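Local coordinates for autoinducer 2-binding protein LsrB (Clostridium saccharobutylicum DSM 13864, PDB 6DSP) that binds the quorum-sensing signal autoinducer-2 in its cyclic tetrahydroxytetrahydrofuran form, as a receptor of the bacterial solute-binding protein family, at residues P28-G32 and Y56-A62; F35-A39 and L270-Q276; T79-S85 and V104-D110; Q198-I204 and D224-G230. One frame throughout, in Å; residues are numbered along the deposited sequence.

Contact 1. Residues P28-G32 and Y56-A62; sequences PKLTG and YEGDANA. With PAV ((2R,4S)-2-methyl-2,3,3,4-tetrahydroxytetrahydrofuran), chain C.
The ring of Tyr56 meets Pro28 and Thr31 obliquely: Pro28 CG comes to 3.6 Å from Tyr56 CE1, the two side chains crossing at about a right angle, while the methyl CG2 of Thr31 approaches the CZ and CE2 end of the ring. CG of Tyr56 stands anti to its backbone N (chi1 -179°), and the phenol is thereby carried across both neighbours; its hydroxyl is hydrogen-bonded to Glu37 of helix 34-50. Beyond the ring the two loops are joined chiefly through their backbones. Thr31 N donates to Asp59 O at 2.9 Å, reaching the oxygen from above the carbonyl plane, 45° out of it. Leu30 CA lies 3.2 Å from that same Asp59 O, and Ala62 CA directs a second C-H contact at Lys29 O. Three waters bridge main-chain atoms: one links Pro28 O to Asp59 N, another Lys29 O to Asn61 O, a third Thr31 O to Ala60 O. The 56-62 loop is itself shaped by an Asx turn, Asp59 OD2 accepting from Asn61 N; Asn61 ND2 donates to the same oxygen. From this scaffold the extended chain of Lys29 leaves the loop pair, and Lys29 NZ donates to PAV O4 at 2.8 Å besides forming a salt bridge with Asp167. Both loops leave C-terminal ends of adjacent parallel strands (23-27 and 53-56), the sheet edge where this solute-binding family holds its ligand.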
# COMPACT_ATOMS: atom_id res chain seq x y z
N PRO A 28 -9.50 4.55 -5.33
CA PRO A 28 -8.65 3.47 -4.86
C PRO A 28 -8.03 2.73 -6.04
O PRO A 28 -8.40 2.95 -7.20
CB PRO A 28 -9.68 2.54 -4.19
CG PRO A 28 -10.90 2.66 -5.10
CD PRO A 28 -10.92 4.12 -5.47
N LYS A 29 -7.08 1.84 -5.74
CA LYS A 29 -6.59 0.97 -6.81
C LYS A 29 -7.69 0.08 -7.35
O LYS A 29 -7.70 -0.24 -8.56
CB LYS A 29 -5.42 0.11 -6.32
CG LYS A 29 -4.14 0.85 -6.10
CD LYS A 29 -3.02 -0.14 -5.70
CE LYS A 29 -1.70 0.54 -5.39
NZ LYS A 29 -0.75 -0.49 -4.86
N LEU A 30 -8.60 -0.36 -6.49
CA LEU A 30 -9.83 -1.05 -6.86
C LEU A 30 -10.77 -0.98 -5.67
O LEU A 30 -10.32 -0.82 -4.52
CB LEU A 30 -9.56 -2.53 -7.23
CG LEU A 30 -9.20 -3.54 -6.13
CD1 LEU A 30 -9.15 -4.95 -6.71
CD2 LEU A 30 -7.85 -3.19 -5.48
N THR A 31 -12.06 -1.06 -5.95
CA THR A 31 -13.04 -1.16 -4.87
C THR A 31 -13.20 -2.62 -4.44
O THR A 31 -12.73 -3.54 -5.11
CB THR A 31 -14.40 -0.65 -5.33
OG1 THR A 31 -14.81 -1.38 -6.48
CG2 THR A 31 -14.31 0.85 -5.68
N GLY A 32 -13.82 -2.84 -3.28
CA GLY A 32 -14.12 -4.21 -2.88
C GLY A 32 -12.94 -5.03 -2.38
O GLY A 32 -13.02 -6.25 -2.34
N TYR A 56 -16.33 8.53 -3.26
CA TYR A 56 -15.51 7.35 -3.48
C TYR A 56 -15.87 6.73 -4.83
O TYR A 56 -17.03 6.33 -5.05
CB TYR A 56 -15.80 6.36 -2.35
CG TYR A 56 -15.04 5.06 -2.36
CD1 TYR A 56 -13.65 5.03 -2.43
CD2 TYR A 56 -15.71 3.84 -2.21
CE1 TYR A 56 -12.95 3.83 -2.36
CE2 TYR A 56 -15.05 2.66 -2.14
CZ TYR A 56 -13.66 2.64 -2.22
OH TYR A 56 -12.98 1.44 -2.17
N GLU A 57 -14.90 6.65 -5.73
CA GLU A 57 -15.16 6.17 -7.09
C GLU A 57 -14.01 5.29 -7.54
O GLU A 57 -12.86 5.74 -7.51
CB GLU A 57 -15.31 7.35 -8.06
CG GLU A 57 -16.53 8.23 -7.75
CD GLU A 57 -17.87 7.52 -7.92
OE1 GLU A 57 -17.94 6.51 -8.63
OE2 GLU A 57 -18.86 7.96 -7.30
N GLY A 58 -14.32 4.10 -8.03
CA GLY A 58 -13.30 3.21 -8.54
C GLY A 58 -13.91 2.15 -9.40
O GLY A 58 -14.95 2.34 -10.03
N ASP A 59 -13.22 1.03 -9.48
CA ASP A 59 -13.63 -0.09 -10.31
C ASP A 59 -13.27 -1.38 -9.58
O ASP A 59 -12.33 -1.40 -8.79
CB ASP A 59 -12.86 -0.05 -11.66
CG ASP A 59 -13.40 -1.04 -12.67
OD1 ASP A 59 -14.38 -0.70 -13.34
OD2 ASP A 59 -12.83 -2.15 -12.82
N ALA A 60 -13.99 -2.47 -9.88
CA ALA A 60 -13.70 -3.75 -9.24
C ALA A 60 -12.36 -4.35 -9.65
O ALA A 60 -11.87 -5.25 -8.96
CB ALA A 60 -14.82 -4.73 -9.56
N ASN A 61 -11.79 -3.92 -10.77
CA ASN A 61 -10.53 -4.43 -11.27
C ASN A 61 -9.46 -3.37 -11.09
O ASN A 61 -9.72 -2.18 -11.32
CB ASN A 61 -10.63 -4.66 -12.78
CG ASN A 61 -11.66 -5.64 -13.10
OD1 ASN A 61 -11.46 -6.83 -12.93
ND2 ASN A 61 -12.80 -5.16 -13.55
N ALA A 62 -8.26 -3.81 -10.74
CA ALA A 62 -7.12 -2.91 -10.65
C ALA A 62 -6.60 -2.73 -12.06
O ALA A 62 -5.90 -3.60 -12.59
CB ALA A 62 -6.06 -3.51 -9.72
O2 PAV C . 0.19 -3.37 0.35
C2 PAV C . -1.00 -2.60 0.09
C1 PAV C . -1.92 -2.50 1.32
O5 PAV C . -1.81 -3.50 -0.86
C5 PAV C . -2.63 -2.68 -1.57
C4 PAV C . -2.21 -1.23 -1.28
O4 PAV C . -2.16 -0.47 -2.49
C3 PAV C . -0.86 -1.42 -0.59
O3 PAV C . -0.61 -0.37 0.31
O13 PAV C . 0.16 -1.54 -1.55
O HOH W 1 -10.49 1.87 -8.87
O HOH W 2 -8.77 0.34 -10.95
O HOH W 3 -12.79 -5.85 -6.44
O HOH W 4 -16.65 -0.01 -8.09

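Contact 2. Residues F35-A39 and L270-Q276; sequences FFESA and LWDCGIQ. With PAV ((2R,4S)-2-methyl-2,3,3,4-tetrahydroxytetrahydrofuran), chain C.
Phe35 puts its ring between the ligand and the start of helix 273-288 because CG is anti to the backbone N (chi1 178°). One face then receives the methyl group of the ligand, PAV C1 lying 3.5 Å from Phe35 CD1 and offset toward the rim. At the edge of the ring sits Leu270 CD2, and Leu270 CD1 also approaches the ligand methyl, completing an apolar seat. Trp271 crosses Phe35 at about a right angle, with Trp271 CZ2 3.6 Å from Phe35 CE1 and the ring planes 75° apart. Its chi1 of 50° sets the indole between backbone N and carbonyl carbon, which brings its edge to PAV O3, 3.4 Å from Trp271 CZ2. Gln276, extended, bonds weakly through OE1 to Trp271 NE1 and through NE2 to Gln124. Cys273 CB is 3.5 Å from Phe35 CE1, and its SG makes an oblique sulfur-aromatic contact with the phenyl. Farther along helix 34-50, small residues let the backbones close up, with the CA atoms of Ala39 and Gly274 4.0 Å apart. Asp272 caps the second helix, its OD1 accepting from Ile275 N at 3.0 Å. Helix 34-50 thus packs against the beginning of helix 273-288; Ala39 and Gln276 both reach Trp109 on strand 105-109, and Leu270 is backbone-bonded to Thr335 in a small two-stranded sheet.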
# COMPACT_ATOMS: atom_id res chain seq x y z
N PHE A 35 -8.58 -3.21 2.17
CA PHE A 35 -7.72 -2.06 2.43
C PHE A 35 -8.40 -0.78 1.97
O PHE A 35 -8.41 0.24 2.69
CB PHE A 35 -6.40 -2.24 1.68
CG PHE A 35 -5.45 -1.09 1.82
CD1 PHE A 35 -4.60 -0.96 2.93
CD2 PHE A 35 -5.45 -0.09 0.87
CE1 PHE A 35 -3.72 0.12 3.05
CE2 PHE A 35 -4.58 1.00 0.97
CZ PHE A 35 -3.73 1.11 2.08
N PHE A 36 -8.96 -0.81 0.77
CA PHE A 36 -9.54 0.38 0.17
C PHE A 36 -10.90 0.69 0.76
O PHE A 36 -11.23 1.87 0.96
CB PHE A 36 -9.58 0.20 -1.35
CG PHE A 36 -8.19 0.16 -1.91
CD1 PHE A 36 -7.44 1.34 -1.98
CD2 PHE A 36 -7.56 -1.01 -2.27
CE1 PHE A 36 -6.12 1.33 -2.39
CE2 PHE A 36 -6.22 -1.00 -2.69
CZ PHE A 36 -5.52 0.19 -2.77
N GLU A 37 -11.67 -0.33 1.10
CA GLU A 37 -12.94 -0.08 1.76
C GLU A 37 -12.73 0.54 3.13
O GLU A 37 -13.44 1.46 3.52
CB GLU A 37 -13.75 -1.37 1.84
CG GLU A 37 -14.14 -1.89 0.45
CD GLU A 37 -14.99 -0.88 -0.37
OE1 GLU A 37 -15.94 -0.25 0.19
OE2 GLU A 37 -14.69 -0.71 -1.59
N SER A 38 -11.73 0.04 3.89
CA SER A 38 -11.44 0.62 5.20
C SER A 38 -10.88 2.03 5.07
O SER A 38 -11.20 2.92 5.88
CB SER A 38 -10.50 -0.30 5.96
OG SER A 38 -11.21 -1.41 6.47
N ALA A 39 -10.08 2.28 4.02
CA ALA A 39 -9.57 3.63 3.85
C ALA A 39 -10.71 4.60 3.57
O ALA A 39 -10.74 5.72 4.09
CB ALA A 39 -8.55 3.65 2.71
N LEU A 270 0.50 -3.44 8.76
CA LEU A 270 -0.15 -2.38 7.98
C LEU A 270 0.13 -1.08 8.71
O LEU A 270 1.26 -0.85 9.16
CB LEU A 270 -1.65 -2.64 7.74
CG LEU A 270 -2.16 -1.89 6.49
CD1 LEU A 270 -1.78 -2.57 5.18
CD2 LEU A 270 -3.68 -1.69 6.59
N TRP A 271 -0.88 -0.22 8.78
CA TRP A 271 -0.80 1.16 9.26
C TRP A 271 -2.26 1.62 9.25
O TRP A 271 -3.14 0.88 8.80
CB TRP A 271 0.09 2.03 8.33
CG TRP A 271 -0.29 1.90 6.88
CD1 TRP A 271 -1.30 2.58 6.24
CD2 TRP A 271 0.26 1.00 5.91
NE1 TRP A 271 -1.41 2.16 4.93
CE2 TRP A 271 -0.46 1.19 4.70
CE3 TRP A 271 1.32 0.08 5.92
CZ2 TRP A 271 -0.16 0.48 3.53
CZ3 TRP A 271 1.61 -0.63 4.76
CH2 TRP A 271 0.86 -0.43 3.58
N ASP A 272 -2.51 2.85 9.70
CA ASP A 272 -3.91 3.29 9.84
C ASP A 272 -4.38 3.81 8.49
O ASP A 272 -4.25 5.00 8.17
CB ASP A 272 -4.01 4.34 10.95
CG ASP A 272 -5.43 4.75 11.24
OD1 ASP A 272 -6.34 4.53 10.41
OD2 ASP A 272 -5.61 5.34 12.32
N CYS A 273 -4.91 2.91 7.65
CA CYS A 273 -5.29 3.32 6.31
C CYS A 273 -6.53 4.21 6.30
O CYS A 273 -6.70 4.98 5.36
CB CYS A 273 -5.45 2.12 5.37
SG CYS A 273 -6.84 1.06 5.79
N GLY A 274 -7.39 4.13 7.33
CA GLY A 274 -8.50 5.05 7.43
C GLY A 274 -8.05 6.48 7.63
O GLY A 274 -8.53 7.39 6.95
N ILE A 275 -7.12 6.71 8.56
CA ILE A 275 -6.59 8.05 8.75
C ILE A 275 -5.79 8.47 7.53
O ILE A 275 -5.80 9.63 7.13
CB ILE A 275 -5.82 8.19 10.07
CG1 ILE A 275 -5.94 9.62 10.61
CG2 ILE A 275 -4.36 7.88 9.91
CD1 ILE A 275 -5.52 9.77 12.03
N GLN A 276 -5.12 7.52 6.87
CA GLN A 276 -4.37 7.85 5.67
C GLN A 276 -5.28 8.36 4.56
O GLN A 276 -5.00 9.37 3.92
CB GLN A 276 -3.59 6.62 5.19
CG GLN A 276 -2.70 6.96 3.99
CD GLN A 276 -2.04 5.74 3.37
OE1 GLN A 276 -2.38 4.61 3.71
NE2 GLN A 276 -1.07 5.97 2.51
O2 PAV C . 0.19 -3.37 0.35
C2 PAV C . -1.00 -2.60 0.09
C1 PAV C . -1.92 -2.50 1.32
O5 PAV C . -1.81 -3.50 -0.86
C5 PAV C . -2.63 -2.68 -1.57
C4 PAV C . -2.21 -1.23 -1.28
O4 PAV C . -2.16 -0.47 -2.49
C3 PAV C . -0.86 -1.42 -0.59
O3 PAV C . -0.61 -0.37 0.31
O13 PAV C . 0.16 -1.54 -1.55

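Contact 3. Residues T79-S85 and V104-D110; sequences TNAICLS and VTVTTWD. With PAV ((2R,4S)-2-methyl-2,3,3,4-tetrahydroxytetrahydrofuran), chain C.
Strands 81-84 and 105-109 run parallel, 4.3 Å apart at closest approach with an angle of 20° between them, and a ladder of alternating N-H to carbonyl bonds leads from Asn80 to Trp109. Ile82 O is gripped twice, by Thr107 N at 2.8 Å and by Thr107 OG1 at 3.1 Å; chi1 of Thr107 (63°) turns that hydroxyl back toward the neighbouring strand. Ala81, Cys83, Thr105 and Thr107 share one face of the sheet, where Cys83 SG comes to 3.5 Å from Trp109 CD1, oblique to the indole. At the C-terminal end Ser85 CB lies over a face of Trp109, 3.8 Å from the centroid of its five-membered ring, in a CH-pi contact. Ser85 OG donates to Asp110 OD2 at 2.7 Å on the anti side, 25° out of the carboxylate plane, a second-shell bond that probably helps to fix a carboxylate that also accepts from the ligand: PAV O4 donates to Asp110 OD2 and PAV O3 to Asp110 OD1, each at 2.6 Å. The strands belong to a beta-alpha-beta unit whose crossover helix 89-101 covers Leu84 and Val106, whereas helix 273-288 packs on Ala81, Thr105 and Thr107; strand 23-27 continues the sheet beside strand 81-84.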
# COMPACT_ATOMS: atom_id res chain seq x y z
N THR A 79 -15.68 17.77 -10.41
CA THR A 79 -15.08 17.58 -9.10
C THR A 79 -14.04 18.66 -8.86
O THR A 79 -13.42 19.19 -9.80
CB THR A 79 -14.45 16.19 -8.96
OG1 THR A 79 -14.22 15.95 -7.57
CG2 THR A 79 -13.10 16.08 -9.72
N ASN A 80 -13.83 19.01 -7.60
CA ASN A 80 -12.83 20.01 -7.30
C ASN A 80 -11.44 19.44 -7.11
O ASN A 80 -10.44 20.16 -7.29
CB ASN A 80 -13.21 20.78 -6.03
CG ASN A 80 -14.60 21.38 -6.14
OD1 ASN A 80 -15.53 20.92 -5.49
ND2 ASN A 80 -14.76 22.35 -7.03
N ALA A 81 -11.35 18.17 -6.72
CA ALA A 81 -10.06 17.58 -6.38
C ALA A 81 -10.17 16.09 -6.56
O ALA A 81 -11.25 15.51 -6.47
CB ALA A 81 -9.66 17.92 -4.95
N ILE A 82 -9.01 15.46 -6.74
CA ILE A 82 -8.86 14.01 -6.80
C ILE A 82 -7.78 13.62 -5.81
O ILE A 82 -6.75 14.30 -5.71
CB ILE A 82 -8.45 13.58 -8.22
CG1 ILE A 82 -9.63 13.75 -9.20
CG2 ILE A 82 -7.90 12.16 -8.24
CD1 ILE A 82 -9.24 13.64 -10.67
N CYS A 83 -8.00 12.53 -5.10
CA CYS A 83 -6.96 11.90 -4.30
C CYS A 83 -6.92 10.44 -4.72
O CYS A 83 -7.86 9.68 -4.42
CB CYS A 83 -7.21 12.05 -2.80
SG CYS A 83 -5.83 11.34 -1.84
N LEU A 84 -5.86 10.06 -5.42
CA LEU A 84 -5.74 8.80 -6.16
C LEU A 84 -4.64 7.91 -5.60
O LEU A 84 -3.53 8.38 -5.34
CB LEU A 84 -5.36 9.11 -7.64
CG LEU A 84 -4.92 7.97 -8.55
CD1 LEU A 84 -6.10 7.07 -8.85
CD2 LEU A 84 -4.30 8.50 -9.81
N SER A 85 -4.92 6.61 -5.52
CA SER A 85 -3.88 5.59 -5.36
C SER A 85 -3.75 4.86 -6.70
O SER A 85 -4.73 4.26 -7.18
CB SER A 85 -4.22 4.59 -4.26
OG SER A 85 -3.19 3.61 -4.25
N VAL A 104 -8.72 20.99 -11.62
CA VAL A 104 -8.87 20.02 -10.54
C VAL A 104 -7.56 19.89 -9.78
O VAL A 104 -6.50 19.75 -10.39
CB VAL A 104 -9.30 18.66 -11.11
CG1 VAL A 104 -9.40 17.63 -10.04
CG2 VAL A 104 -10.67 18.83 -11.82
N THR A 105 -7.64 19.96 -8.46
CA THR A 105 -6.46 19.74 -7.60
C THR A 105 -6.18 18.24 -7.53
O THR A 105 -7.09 17.45 -7.26
CB THR A 105 -6.76 20.25 -6.19
OG1 THR A 105 -6.92 21.67 -6.25
CG2 THR A 105 -5.65 19.85 -5.21
N VAL A 106 -4.96 17.84 -7.87
CA VAL A 106 -4.58 16.43 -7.91
C VAL A 106 -3.66 16.11 -6.74
O VAL A 106 -2.60 16.74 -6.58
CB VAL A 106 -3.91 16.06 -9.25
CG1 VAL A 106 -3.47 14.61 -9.24
CG2 VAL A 106 -4.87 16.35 -10.44
N THR A 107 -4.06 15.13 -5.93
CA THR A 107 -3.21 14.58 -4.88
C THR A 107 -3.19 13.07 -5.00
O THR A 107 -4.05 12.46 -5.67
CB THR A 107 -3.70 14.95 -3.45
OG1 THR A 107 -4.99 14.38 -3.22
CG2 THR A 107 -3.73 16.47 -3.22
N THR A 108 -2.25 12.43 -4.30
CA THR A 108 -2.18 10.97 -4.29
C THR A 108 -2.12 10.46 -2.85
O THR A 108 -1.81 11.19 -1.91
CB THR A 108 -0.99 10.44 -5.09
OG1 THR A 108 0.17 11.19 -4.70
CG2 THR A 108 -1.22 10.64 -6.59
N TRP A 109 -2.38 9.16 -2.70
CA TRP A 109 -2.18 8.47 -1.44
C TRP A 109 -1.82 7.04 -1.78
O TRP A 109 -2.21 6.56 -2.85
CB TRP A 109 -3.46 8.56 -0.58
CG TRP A 109 -4.60 7.70 -1.10
CD1 TRP A 109 -5.30 7.89 -2.27
CD2 TRP A 109 -5.09 6.50 -0.52
NE1 TRP A 109 -6.22 6.85 -2.43
CE2 TRP A 109 -6.09 5.97 -1.38
CE3 TRP A 109 -4.77 5.79 0.64
CZ2 TRP A 109 -6.78 4.78 -1.11
CZ3 TRP A 109 -5.46 4.60 0.92
CH2 TRP A 109 -6.47 4.13 0.05
N ASP A 110 -1.11 6.37 -0.87
CA ASP A 110 -0.86 4.92 -0.95
C ASP A 110 0.17 4.57 -2.03
O ASP A 110 1.29 4.18 -1.69
CB ASP A 110 -2.18 4.15 -1.09
CG ASP A 110 -1.98 2.66 -1.22
OD1 ASP A 110 -1.20 2.11 -0.40
OD2 ASP A 110 -2.66 2.03 -2.09
O2 PAV C . 0.19 -3.37 0.35
C2 PAV C . -1.00 -2.60 0.09
C1 PAV C . -1.92 -2.50 1.32
O5 PAV C . -1.81 -3.50 -0.86
C5 PAV C . -2.63 -2.68 -1.57
C4 PAV C . -2.21 -1.23 -1.28
O4 PAV C . -2.16 -0.47 -2.49
C3 PAV C . -0.86 -1.42 -0.59
O3 PAV C . -0.61 -0.37 0.31
O13 PAV C . 0.16 -1.54 -1.55
O HOH W 5 -9.03 22.80 -7.49

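Contact 4. Residues Q198-I204 and D224-G230; sequences QDAEQAI and DSTALPG. With PAV ((2R,4S)-2-methyl-2,3,3,4-tetrahydroxytetrahydrofuran), chain C.
Thr226 lays its methyl over the start of the neighbouring helix, Thr226 CG2 lying 3.6 Å from Ala200 CA and also touching Ala203 CB. Two capped helix starts meet here, as part of the alpha/beta layering of the domain built on the sheet containing strands 155-160 and 219-222. Asp199 is the N-cap of helix 200-213, its OD1 accepting from Gln202 N through the anti lone pair. Asp224 stands before the turn into helix 227-237, and its OD2 takes two bonds, from Thr226 N and from Ala227 N at 2.8 Å. Farther along, Ile204 CA comes to 3.6 Å from Gly230 O, where the absence of a side chain at Gly230 permits close approach to Ala203 and Ile204. No direct hydrogen bond joins the segments; water does the bridging. One molecule binds Gln198 NE2, Asp224 OD1, Ser225 OG and Thr226 OG1, and a second links Gln198 N to Asp224 OD2. Gln198 and Asp224 cross with amide and carboxylate planes 84° apart, Gln198 CG merely packing at 3.6 Å from Asp224 OD1. That oxygen accepts from the first water and from Gln168 NE2. At the ligand, Ser225 N donates to PAV O5 at 2.9 Å, with an N-H...O angle of 150°.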
# COMPACT_ATOMS: atom_id res chain seq x y z
N GLN A 198 -4.10 -8.09 -7.94
CA GLN A 198 -5.13 -7.67 -6.99
C GLN A 198 -6.46 -8.37 -7.23
O GLN A 198 -7.51 -7.85 -6.83
CB GLN A 198 -5.27 -6.15 -6.92
CG GLN A 198 -3.95 -5.52 -6.54
CD GLN A 198 -3.98 -4.02 -6.50
OE1 GLN A 198 -3.69 -3.36 -7.49
NE2 GLN A 198 -4.37 -3.49 -5.36
N ASP A 199 -6.44 -9.53 -7.86
CA ASP A 199 -7.64 -10.32 -8.07
C ASP A 199 -7.68 -11.39 -6.98
O ASP A 199 -6.77 -12.21 -6.89
CB ASP A 199 -7.58 -10.93 -9.47
CG ASP A 199 -8.82 -11.68 -9.78
OD1 ASP A 199 -9.03 -12.76 -9.23
OD2 ASP A 199 -9.66 -11.11 -10.48
N ALA A 200 -8.73 -11.37 -6.15
CA ALA A 200 -8.76 -12.21 -4.98
C ALA A 200 -8.67 -13.70 -5.34
O ALA A 200 -7.92 -14.45 -4.70
CB ALA A 200 -10.01 -11.90 -4.15
N GLU A 201 -9.41 -14.14 -6.36
CA GLU A 201 -9.34 -15.55 -6.73
C GLU A 201 -7.99 -15.90 -7.34
O GLU A 201 -7.43 -16.97 -7.07
CB GLU A 201 -10.50 -15.92 -7.68
CG GLU A 201 -11.93 -15.77 -7.08
CD GLU A 201 -12.27 -16.79 -6.01
OE1 GLU A 201 -13.27 -17.51 -6.13
OE2 GLU A 201 -11.55 -16.87 -5.01
N GLN A 202 -7.40 -14.98 -8.13
CA GLN A 202 -6.09 -15.27 -8.70
C GLN A 202 -5.01 -15.30 -7.64
O GLN A 202 -4.02 -16.04 -7.78
CB GLN A 202 -5.74 -14.24 -9.80
CG GLN A 202 -4.47 -14.75 -10.48
CD GLN A 202 -4.04 -14.06 -11.73
OE1 GLN A 202 -4.18 -12.85 -11.86
NE2 GLN A 202 -3.46 -14.84 -12.67
N ALA A 203 -5.14 -14.52 -6.57
CA ALA A 203 -4.12 -14.56 -5.52
C ALA A 203 -4.08 -15.91 -4.84
O ALA A 203 -3.01 -16.37 -4.45
CB ALA A 203 -4.41 -13.47 -4.51
N ILE A 204 -5.23 -16.57 -4.72
CA ILE A 204 -5.24 -17.94 -4.20
C ILE A 204 -4.54 -18.87 -5.17
O ILE A 204 -3.72 -19.70 -4.77
CB ILE A 204 -6.68 -18.42 -3.92
CG1 ILE A 204 -7.37 -17.48 -2.95
CG2 ILE A 204 -6.68 -19.87 -3.43
CD1 ILE A 204 -8.89 -17.71 -2.87
N ASP A 224 1.11 -6.97 -0.53
CA ASP A 224 -0.10 -6.55 -1.23
C ASP A 224 -1.29 -7.12 -0.47
O ASP A 224 -1.28 -8.28 -0.05
CB ASP A 224 -0.09 -7.04 -2.67
CG ASP A 224 -1.44 -6.82 -3.34
OD1 ASP A 224 -1.75 -5.65 -3.66
OD2 ASP A 224 -2.20 -7.81 -3.49
N SER A 225 -2.34 -6.30 -0.33
CA SER A 225 -3.51 -6.63 0.48
C SER A 225 -4.38 -7.75 -0.10
O SER A 225 -5.27 -8.24 0.61
CB SER A 225 -4.36 -5.40 0.76
OG SER A 225 -4.97 -4.95 -0.42
N THR A 226 -4.17 -8.12 -1.36
CA THR A 226 -4.83 -9.27 -1.97
C THR A 226 -3.93 -10.49 -1.94
O THR A 226 -4.36 -11.60 -1.59
CB THR A 226 -5.23 -8.97 -3.44
OG1 THR A 226 -5.93 -7.73 -3.51
CG2 THR A 226 -6.15 -10.03 -3.96
N ALA A 227 -2.65 -10.30 -2.28
CA ALA A 227 -1.72 -11.43 -2.25
C ALA A 227 -1.62 -12.07 -0.87
O ALA A 227 -1.51 -13.29 -0.76
CB ALA A 227 -0.34 -10.98 -2.68
N LEU A 228 -1.63 -11.26 0.20
CA LEU A 228 -1.45 -11.84 1.54
C LEU A 228 -2.59 -12.77 1.93
O LEU A 228 -2.32 -13.93 2.26
CB LEU A 228 -1.20 -10.73 2.57
CG LEU A 228 -1.07 -11.28 3.99
CD1 LEU A 228 0.06 -12.34 4.13
CD2 LEU A 228 -0.84 -10.16 4.99
N PRO A 229 -3.87 -12.36 1.89
CA PRO A 229 -4.93 -13.33 2.22
C PRO A 229 -5.03 -14.44 1.20
O PRO A 229 -5.33 -15.58 1.57
CB PRO A 229 -6.20 -12.48 2.30
CG PRO A 229 -5.86 -11.20 1.49
CD PRO A 229 -4.38 -10.98 1.76
N GLY A 230 -4.72 -14.18 -0.07
CA GLY A 230 -4.75 -15.26 -1.04
C GLY A 230 -3.68 -16.30 -0.76
O GLY A 230 -3.92 -17.50 -0.90
O2 PAV C . 0.19 -3.37 0.35
C2 PAV C . -1.00 -2.60 0.09
C1 PAV C . -1.92 -2.50 1.32
O5 PAV C . -1.81 -3.50 -0.86
C5 PAV C . -2.63 -2.68 -1.57
C4 PAV C . -2.21 -1.23 -1.28
O4 PAV C . -2.16 -0.47 -2.49
C3 PAV C . -0.86 -1.42 -0.59
O3 PAV C . -0.61 -0.37 0.31
O13 PAV C . 0.16 -1.54 -1.55
O HOH W 6 -4.45 -5.35 -3.14
O HOH W 7 -2.27 -9.17 -6.04
O HOH W 8 -8.80 -7.61 -4.15

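How the contacts relate
All four contacts reach the same ligand, yet each does so with different chemistry. Contacts 2, 3 and 4 are buried; contacts 1 and 4 are both bridged by waters, but contact 1 also has a direct backbone bond and is only partly buried. Contact 2 supplies aromatic and apolar surface, contact 3 a carboxylate at the end of a hydrogen-bonded strand pair, contact 1 an ammonium group and contact 4 a backbone N-H. Helix 34-50 ties them together: Glu37 bonds to Gly32 of contact 1, and Phe36 packs against Pro28, Asp110 and Gln198. Contact 3 lies in the larger mixed sheet, contact 4 on loops and helix starts beside the four-stranded parallel sheet; their centres are about 26 Å apart.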